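Local coordinates for hypothetical protein PAE2307 (Pyrobaculum aerophilum, PDB 1WVQ) that is of unproven function but probably acts as an adenosine-specific kinase and carries a stably phosphorylated histidine, at residues Lys157-Arg160 with Glu161-Tyr165; Ile89-Asn93 with Ala94-Asn98; Ala114-Ala117 with Asn118-Val122. All coordinates share one frame; numbering follows the deposited sequence.

Interaction 1: residues Lys157-Arg160 with Glu161-Tyr165; sequences KFLR and EVVKY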
loop_
_atom_site.group_PDB
_atom_site.type_symbol
_atom_site.label_atom_id
_atom_site.label_comp_id
_atom_site.label_asym_id
_atom_site.label_seq_id
_atom_site.Cartn_x
_atom_site.Cartn_y
_atom_site.Cartn_z
ATOM N N LYS A 157 -9.511 -21.856 -17.545
ATOM C CA LYS A 157 -9.672 -23.172 -16.934
ATOM C C LYS A 157 -8.447 -23.523 -16.099
ATOM O O LYS A 157 -8.570 -24.107 -15.025
ATOM C CB LYS A 157 -9.879 -24.229 -18.022
ATOM C CG LYS A 157 -10.240 -25.604 -17.496
ATOM C CD LYS A 157 -10.446 -26.571 -18.651
ATOM C CE LYS A 157 -11.183 -27.822 -18.211
ATOM N NZ LYS A 157 -11.262 -28.807 -19.321
ATOM N N PHE A 158 -7.265 -23.175 -16.604
ATOM C CA PHE A 158 -6.021 -23.439 -15.892
ATOM C C PHE A 158 -6.041 -22.753 -14.527
ATOM O O PHE A 158 -5.714 -23.360 -13.511
ATOM C CB PHE A 158 -4.823 -22.925 -16.706
ATOM C CG PHE A 158 -3.517 -22.948 -15.955
ATOM C CD1 PHE A 158 -2.878 -24.154 -15.677
ATOM C CD2 PHE A 158 -2.932 -21.761 -15.513
ATOM C CE1 PHE A 158 -1.675 -24.182 -14.968
ATOM C CE2 PHE A 158 -1.734 -21.775 -14.806
ATOM C CZ PHE A 158 -1.103 -22.987 -14.533
ATOM N N LEU A 159 -6.430 -21.484 -14.507
ATOM C CA LEU A 159 -6.466 -20.734 -13.262
ATOM C C LEU A 159 -7.556 -21.181 -12.299
ATOM O O LEU A 159 -7.403 -21.056 -11.084
ATOM C CB LEU A 159 -6.618 -19.243 -13.554
ATOM C CG LEU A 159 -5.410 -18.568 -14.210
ATOM C CD1 LEU A 159 -5.688 -17.076 -14.320
ATOM C CD2 LEU A 159 -4.141 -18.818 -13.387
ATOM N N ARG A 160 -8.643 -21.718 -12.835
ATOM C CA ARG A 160 -9.754 -22.167 -12.005
ATOM C C ARG A 160 -9.707 -23.636 -11.590
ATOM O O ARG A 160 -10.141 -23.988 -10.488
ATOM C CB ARG A 160 -11.069 -21.858 -12.725
ATOM C CG ARG A 160 -11.330 -20.365 -12.782
ATOM C CD ARG A 160 -12.353 -19.942 -13.822
ATOM N NE ARG A 160 -12.500 -18.489 -13.810
ATOM C CZ ARG A 160 -11.563 -17.635 -14.220
ATOM N NH1 ARG A 160 -10.404 -18.081 -14.691
ATOM N NH2 ARG A 160 -11.771 -16.331 -14.132
ATOM N N GLU A 161 -9.160 -24.488 -12.449
ATOM C CA GLU A 161 -9.105 -25.910 -12.149
ATOM C C GLU A 161 -7.762 -26.475 -11.712
ATOM O O GLU A 161 -7.724 -27.457 -10.968
ATOM C CB GLU A 161 -9.625 -26.692 -13.351
ATOM C CG GLU A 161 -11.097 -26.452 -13.611
ATOM C CD GLU A 161 -11.549 -27.033 -14.930
ATOM O OE1 GLU A 161 -11.000 -28.081 -15.327
ATOM O OE2 GLU A 161 -12.455 -26.444 -15.559
ATOM N N VAL A 162 -6.663 -25.877 -12.159
ATOM C CA VAL A 162 -5.344 -26.378 -11.790
ATOM C C VAL A 162 -4.731 -25.644 -10.602
ATOM O O VAL A 162 -4.498 -26.246 -9.547
ATOM C CB VAL A 162 -4.375 -26.314 -12.986
ATOM C CG1 VAL A 162 -3.015 -26.881 -12.585
ATOM C CG2 VAL A 162 -4.956 -27.097 -14.158
ATOM N N VAL A 163 -4.463 -24.351 -10.758
ATOM C CA VAL A 163 -3.880 -23.588 -9.658
ATOM C C VAL A 163 -4.950 -23.061 -8.709
ATOM O O VAL A 163 -4.663 -22.737 -7.558
ATOM C CB VAL A 163 -3.014 -22.414 -10.173
ATOM C CG1 VAL A 163 -1.730 -22.956 -10.779
ATOM C CG2 VAL A 163 -3.776 -21.606 -11.204
ATOM N N LYS A 164 -6.183 -22.980 -9.196
ATOM C CA LYS A 164 -7.305 -22.522 -8.385
ATOM C C LYS A 164 -7.144 -21.106 -7.816
ATOM O O LYS A 164 -7.575 -20.828 -6.692
ATOM C CB LYS A 164 -7.550 -23.521 -7.244
ATOM C CG LYS A 164 -7.905 -24.938 -7.718
ATOM C CD LYS A 164 -7.967 -25.924 -6.549
ATOM C CE LYS A 164 -8.546 -27.262 -6.980
ATOM N NZ LYS A 164 -7.885 -27.805 -8.189
ATOM N N TYR A 165 -6.526 -20.217 -8.593
ATOM C CA TYR A 165 -6.339 -18.831 -8.164
ATOM C C TYR A 165 -7.557 -17.975 -8.500
ATOM O O TYR A 165 -7.665 -16.830 -8.054
ATOM C CB TYR A 165 -5.103 -18.209 -8.820
ATOM C CG TYR A 165 -3.779 -18.791 -8.370
ATOM C CD1 TYR A 165 -3.663 -19.471 -7.156
ATOM C CD2 TYR A 165 -2.627 -18.611 -9.134
ATOM C CE1 TYR A 165 -2.430 -19.950 -6.716
ATOM C CE2 TYR A 165 -1.393 -19.080 -8.704
ATOM C CZ TYR A 165 -1.302 -19.748 -7.494
ATOM O OH TYR A 165 -0.079 -20.207 -7.067
#
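Phe158 O is gripped by two backbone amides at the C-terminal end of helix 149-162. Val162 N, four residues on, donates at 3.0 Å, as in an ordinary alpha-helical turn. Val163 N, five residues on, donates to the same oxygen at 3.2 Å, the wider spacing of a pi-type turn. One residue earlier, Lys157 O accepts from Glu161 N at 2.7 Å. Lys164 then takes a positive phi of 59°, and the chain leaves the helix. Its side chain bends back, and Lys164 NZ bonds to Glu161 O at 2.8 Å.

The apolar contacts follow the same turn. With CG anti to the backbone N (chi1 171°), the Phe158 ring reaches both valines, crossing them obliquely. Phe158 CD1 meets Val162 CB at 3.8 Å, and Val163 CG2 sits over one ring face. Leu159 and Val163 run side by side, with Leu159 CD2 and Val163 CG2 3.6 Å apart. A serine in place of Phe158 would probably leave the two valines without their ring cover and open a gap at this helix end.

This helix end is partly buried and touches other subunits. Phe158 packs on Ile29 of the second subunit, and Arg160 forms a salt bridge to Glu33 of the same subunit. Tyr165 packs on Trp95 of its own chain, just ahead of helix 96-104.

Interaction 2: residues Ile89-Asn93 with Ala94-Asn98; sequences IYIRN and AWPIN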
loop_
_atom_site.group_PDB
_atom_site.type_symbol
_atom_site.label_atom_id
_atom_site.label_comp_id
_atom_site.label_asym_id
_atom_site.label_seq_id
_atom_site.Cartn_x
_atom_site.Cartn_y
_atom_site.Cartn_z
ATOM N N ILE A 89 17.323 -12.052 -5.894
ATOM C CA ILE A 89 16.654 -12.998 -5.014
ATOM C C ILE A 89 16.315 -14.258 -5.799
ATOM O O ILE A 89 15.776 -14.179 -6.898
ATOM C CB ILE A 89 15.315 -12.435 -4.468
ATOM C CG1 ILE A 89 15.563 -11.194 -3.609
ATOM C CG2 ILE A 89 14.590 -13.511 -3.653
ATOM C CD1 ILE A 89 14.292 -10.435 -3.272
ATOM N N TYR A 90 16.660 -15.413 -5.242
ATOM C CA TYR A 90 16.308 -16.694 -5.848
ATOM C C TYR A 90 15.424 -17.379 -4.812
ATOM O O TYR A 90 15.774 -17.440 -3.627
ATOM C CB TYR A 90 17.540 -17.565 -6.134
ATOM C CG TYR A 90 18.229 -17.281 -7.455
ATOM C CD1 TYR A 90 19.246 -16.336 -7.546
ATOM C CD2 TYR A 90 17.886 -17.991 -8.609
ATOM C CE1 TYR A 90 19.916 -16.102 -8.751
ATOM C CE2 TYR A 90 18.551 -17.765 -9.820
ATOM C CZ TYR A 90 19.568 -16.823 -9.880
ATOM O OH TYR A 90 20.269 -16.636 -11.056
ATOM N N ILE A 91 14.274 -17.882 -5.253
ATOM C CA ILE A 91 13.345 -18.547 -4.350
ATOM C C ILE A 91 12.835 -19.897 -4.836
ATOM O O ILE A 91 12.650 -20.120 -6.035
ATOM C CB ILE A 91 12.085 -17.687 -4.071
ATOM C CG1 ILE A 91 11.495 -17.175 -5.387
ATOM C CG2 ILE A 91 12.415 -16.557 -3.110
ATOM C CD1 ILE A 91 10.125 -16.536 -5.226
ATOM N N ARG A 92 12.608 -20.776 -3.865
ATOM C CA ARG A 92 12.055 -22.111 -4.072
ATOM C C ARG A 92 10.942 -22.236 -3.032
ATOM O O ARG A 92 10.987 -21.585 -1.983
ATOM C CB ARG A 92 13.092 -23.207 -3.798
ATOM C CG ARG A 92 14.109 -23.467 -4.895
ATOM C CD ARG A 92 15.023 -24.620 -4.461
ATOM N NE ARG A 92 16.129 -24.862 -5.386
ATOM C CZ ARG A 92 16.021 -25.479 -6.560
ATOM N NH1 ARG A 92 14.846 -25.935 -6.982
ATOM N NH2 ARG A 92 17.102 -25.637 -7.316
ATOM N N ASN A 93 9.951 -23.070 -3.329
ATOM C CA ASN A 93 8.829 -23.323 -2.427
ATOM C C ASN A 93 7.993 -22.089 -2.148
ATOM O O ASN A 93 7.390 -21.945 -1.082
ATOM C CB ASN A 93 9.346 -23.934 -1.131
ATOM C CG ASN A 93 10.213 -25.142 -1.389
ATOM O OD1 ASN A 93 9.811 -26.064 -2.108
ATOM N ND2 ASN A 93 11.415 -25.145 -0.822
ATOM N N ALA A 94 7.959 -21.212 -3.144
ATOM C CA ALA A 94 7.203 -19.971 -3.107
ATOM C C ALA A 94 7.317 -19.372 -4.502
ATOM O O ALA A 94 8.330 -19.553 -5.174
ATOM C CB ALA A 94 7.791 -19.010 -2.069
ATOM N N TRP A 95 6.273 -18.679 -4.937
ATOM C CA TRP A 95 6.262 -18.032 -6.246
ATOM C C TRP A 95 6.406 -16.530 -6.034
ATOM O O TRP A 95 6.094 -16.017 -4.959
ATOM C CB TRP A 95 4.941 -18.306 -6.968
ATOM C CG TRP A 95 4.816 -19.694 -7.505
ATOM C CD1 TRP A 95 5.458 -20.213 -8.593
ATOM C CD2 TRP A 95 3.989 -20.736 -6.991
ATOM N NE1 TRP A 95 5.079 -21.516 -8.789
ATOM C CE2 TRP A 95 4.175 -21.868 -7.816
ATOM C CE3 TRP A 95 3.104 -20.831 -5.907
ATOM C CZ2 TRP A 95 3.509 -23.081 -7.599
ATOM C CZ3 TRP A 95 2.438 -22.038 -5.687
ATOM C CH2 TRP A 95 2.646 -23.148 -6.531
ATOM N N PRO A 96 6.885 -15.807 -7.054
ATOM C CA PRO A 96 7.034 -14.358 -6.893
ATOM C C PRO A 96 5.755 -13.655 -6.429
ATOM O O PRO A 96 5.821 -12.746 -5.612
ATOM C CB PRO A 96 7.488 -13.909 -8.280
ATOM C CG PRO A 96 8.349 -15.063 -8.712
ATOM C CD PRO A 96 7.515 -16.265 -8.307
ATOM N N ILE A 97 4.592 -14.072 -6.925
ATOM C CA ILE A 97 3.364 -13.408 -6.494
ATOM C C ILE A 97 3.119 -13.539 -4.991
ATOM O O ILE A 97 2.371 -12.753 -4.416
ATOM C CB ILE A 97 2.091 -13.904 -7.259
ATOM C CG1 ILE A 97 1.909 -15.416 -7.109
ATOM C CG2 ILE A 97 2.169 -13.471 -8.719
ATOM C CD1 ILE A 97 0.567 -15.926 -7.654
ATOM N N ASN A 98 3.759 -14.517 -4.352
ATOM C CA ASN A 98 3.584 -14.696 -2.913
ATOM C C ASN A 98 4.394 -13.680 -2.106
ATOM O O ASN A 98 4.104 -13.458 -0.933
ATOM C CB ASN A 98 4.042 -16.091 -2.452
ATOM C CG ASN A 98 3.287 -17.225 -3.115
ATOM O OD1 ASN A 98 3.854 -18.268 -3.447
ATOM N ND2 ASN A 98 1.996 -17.011 -3.339
HETATM O O HOH W 1 10.063 -20.657 -7.150
#
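Asn98 N donates to Trp95 O at 2.8 Å at the start of helix 96-104. In return, Trp95 N donates to Asn98 OD1 at 2.9 Å, with a nearly straight N-H...O angle of 171° and the donor above the amide plane. The segment is a strand-loop-helix connection, in which strand 87-92 ends, the chain turns at Asn93 and helix 96-104 begins. Within the loop, a water may bridge Ala94 O to Ile91 O, lying 2.9 Å from Ala94 O, although more acceptors surround this water than it has protons.

The turn is tight. Asn93 has a positive phi of 62°, and the chain turns sharply enough for the Ile91 side chain to meet the residues that follow.

Around the loop, Ile91 also packs on Phe48 of strand 47-53 and on Asn20 of strand 20-25, its two neighbours in the sheet. Arg92 points its CB away from the following residues, and its guanidinium forms a salt bridge to Glu69 of helix 68-81. The buried Asn98 side chain faces the third subunit, where its ND2 bonds to Thr41 O of that chain.

Ile91 is buried and carries the apolar part. Its CG1 sits between the backbone N and the carbonyl carbon (chi1 49°), and the extended end of the chain carries CD1 to the start of the helix. Ile91 CD1 touches Ala94 O at 3.5 Å. It also rests against the Trp95-Pro96 backbone, 3.8 Å from Pro96 N, and against the proline ring, where Ile91 CD1 lies 4.0 Å from Pro96 CD.

Interaction 3: residues Ala114-Ala117 with Asn118-Val122; sequences AATA and NPLKV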
loop_
_atom_site.group_PDB
_atom_site.type_symbol
_atom_site.label_atom_id
_atom_site.label_comp_id
_atom_site.label_asym_id
_atom_site.label_seq_id
_atom_site.Cartn_x
_atom_site.Cartn_y
_atom_site.Cartn_z
ATOM N N ALA A 114 12.781 -7.583 -12.881
ATOM C CA ALA A 114 12.177 -8.817 -13.347
ATOM C C ALA A 114 11.827 -9.784 -12.231
ATOM O O ALA A 114 12.462 -9.803 -11.179
ATOM C CB ALA A 114 13.124 -9.510 -14.333
ATOM N N ALA A 115 10.798 -10.585 -12.489
ATOM C CA ALA A 115 10.337 -11.638 -11.593
ATOM C C ALA A 115 9.980 -12.704 -12.617
ATOM O O ALA A 115 8.999 -12.566 -13.346
ATOM C CB ALA A 115 9.102 -11.194 -10.814
ATOM N N THR A 116 10.775 -13.764 -12.692
ATOM C CA THR A 116 10.520 -14.766 -13.708
ATOM C C THR A 116 11.240 -16.084 -13.473
ATOM O O THR A 116 12.101 -16.207 -12.597
ATOM C CB THR A 116 10.955 -14.206 -15.082
ATOM O OG1 THR A 116 10.503 -15.061 -16.139
ATOM C CG2 THR A 116 12.479 -14.095 -15.141
ATOM N N ALA A 117 10.868 -17.076 -14.272
ATOM C CA ALA A 117 11.483 -18.391 -14.208
ATOM C C ALA A 117 11.921 -18.763 -15.621
ATOM O O ALA A 117 12.368 -19.883 -15.866
ATOM C CB ALA A 117 10.491 -19.420 -13.666
ATOM N N ASN A 118 11.800 -17.805 -16.538
ATOM C CA ASN A 118 12.166 -17.988 -17.948
ATOM C C ASN A 118 13.614 -17.680 -18.248
ATOM O O ASN A 118 14.321 -17.097 -17.426
ATOM C CB ASN A 118 11.370 -17.042 -18.849
ATOM C CG ASN A 118 9.903 -17.273 -18.782
ATOM O OD1 ASN A 118 9.455 -18.411 -18.705
ATOM N ND2 ASN A 118 9.130 -16.195 -18.825
ATOM N N PRO A 119 14.078 -18.073 -19.446
ATOM C CA PRO A 119 15.462 -17.773 -19.806
ATOM C C PRO A 119 15.483 -16.250 -19.669
ATOM O O PRO A 119 14.521 -15.575 -20.039
ATOM C CB PRO A 119 15.539 -18.233 -21.255
ATOM C CG PRO A 119 14.644 -19.420 -21.256
ATOM C CD PRO A 119 13.449 -18.944 -20.457
ATOM N N LEU A 120 16.562 -15.710 -19.128
ATOM C CA LEU A 120 16.629 -14.277 -18.900
ATOM C C LEU A 120 18.033 -13.719 -19.077
ATOM O O LEU A 120 19.021 -14.375 -18.751
ATOM C CB LEU A 120 16.135 -13.997 -17.477
ATOM C CG LEU A 120 16.249 -12.603 -16.856
ATOM C CD1 LEU A 120 15.204 -11.659 -17.433
ATOM C CD2 LEU A 120 16.061 -12.739 -15.353
ATOM N N LYS A 121 18.104 -12.503 -19.604
ATOM C CA LYS A 121 19.372 -11.812 -19.799
ATOM C C LYS A 121 19.226 -10.429 -19.183
ATOM O O LYS A 121 18.143 -9.841 -19.203
ATOM C CB LYS A 121 19.695 -11.646 -21.288
ATOM C CG LYS A 121 19.752 -12.929 -22.094
ATOM C CD LYS A 121 21.009 -13.721 -21.801
ATOM C CE LYS A 121 21.174 -14.860 -22.797
ATOM N NZ LYS A 121 22.450 -15.583 -22.579
ATOM N N VAL A 122 20.314 -9.916 -18.625
ATOM C CA VAL A 122 20.305 -8.587 -18.037
ATOM C C VAL A 122 21.251 -7.748 -18.873
ATOM O O VAL A 122 22.371 -8.172 -19.146
ATOM C CB VAL A 122 20.823 -8.588 -16.581
ATOM C CG1 VAL A 122 20.835 -7.172 -16.030
ATOM C CG2 VAL A 122 19.954 -9.476 -15.719
#
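Thr116 and Asn118 meet across the bend between strands 111-116 and 120-128. Asn118 N donates to Thr116 OG1 at 3.1 Å, and the N-H...O angle is 166°. The hydroxyl lies anti to the backbone N of its own residue (chi1 -170°), which turns it toward the amide two residues on. This is an ST turn, and it closes the end of strand 111-116 onto the loop. Thr116 OG1 has a further hydrogen bond to Asp139 OD1, so this buried oxygen is held by the loop and by strand 131-139. The Asn118 side chain crosses that of Thr116 at about a right angle. Its ND2 lies near the hydroxyl but bonds to a phosphohistidine side chain of the second subunit. This places the bend beside the phosphorylated site of a neighbouring chain.

The apolar contacts involve Leu120. Thr116 turns its methyl to Leu120, with CG2 and Leu120 CD2 3.8 Å apart. The other branch, Leu120 CD1, is a looser 4.3 Å from Ala114 CB. One buried leucine thus touches two residues of the preceding strand.

Strand 111-116 is an outer strand of the five-stranded sheet within this chain and pairs with strand 20-25. Strand 120-128 is the middle of the three-stranded sheet, between strands 7-13 and 131-139. The bend therefore carries the chain from one sheet to the other, and Leu120 packs on residues from both, including Val21 and Val137.

In the fold
The three contacts follow one another along the chain in the order interaction 2, interaction 3, interaction 1. Interactions 2 and 3 have centres about 13 Å apart and meet where Pro96 CB lies 4.0 Å from Ala115 CB, joining the start of helix 96-104 to strand 111-116. Interaction 1 lies about 19 Å from interaction 2 between centres, yet Tyr165 OH comes within 3.4 Å of Trp95 CZ3. Interactions 1 and 3 do not touch, with nearest atoms about 12 Å apart. Interaction 3 reaches a phosphohistidine of the second subunit. All three contacts touch the second subunit, and interactions 1 and 2 also touch the third.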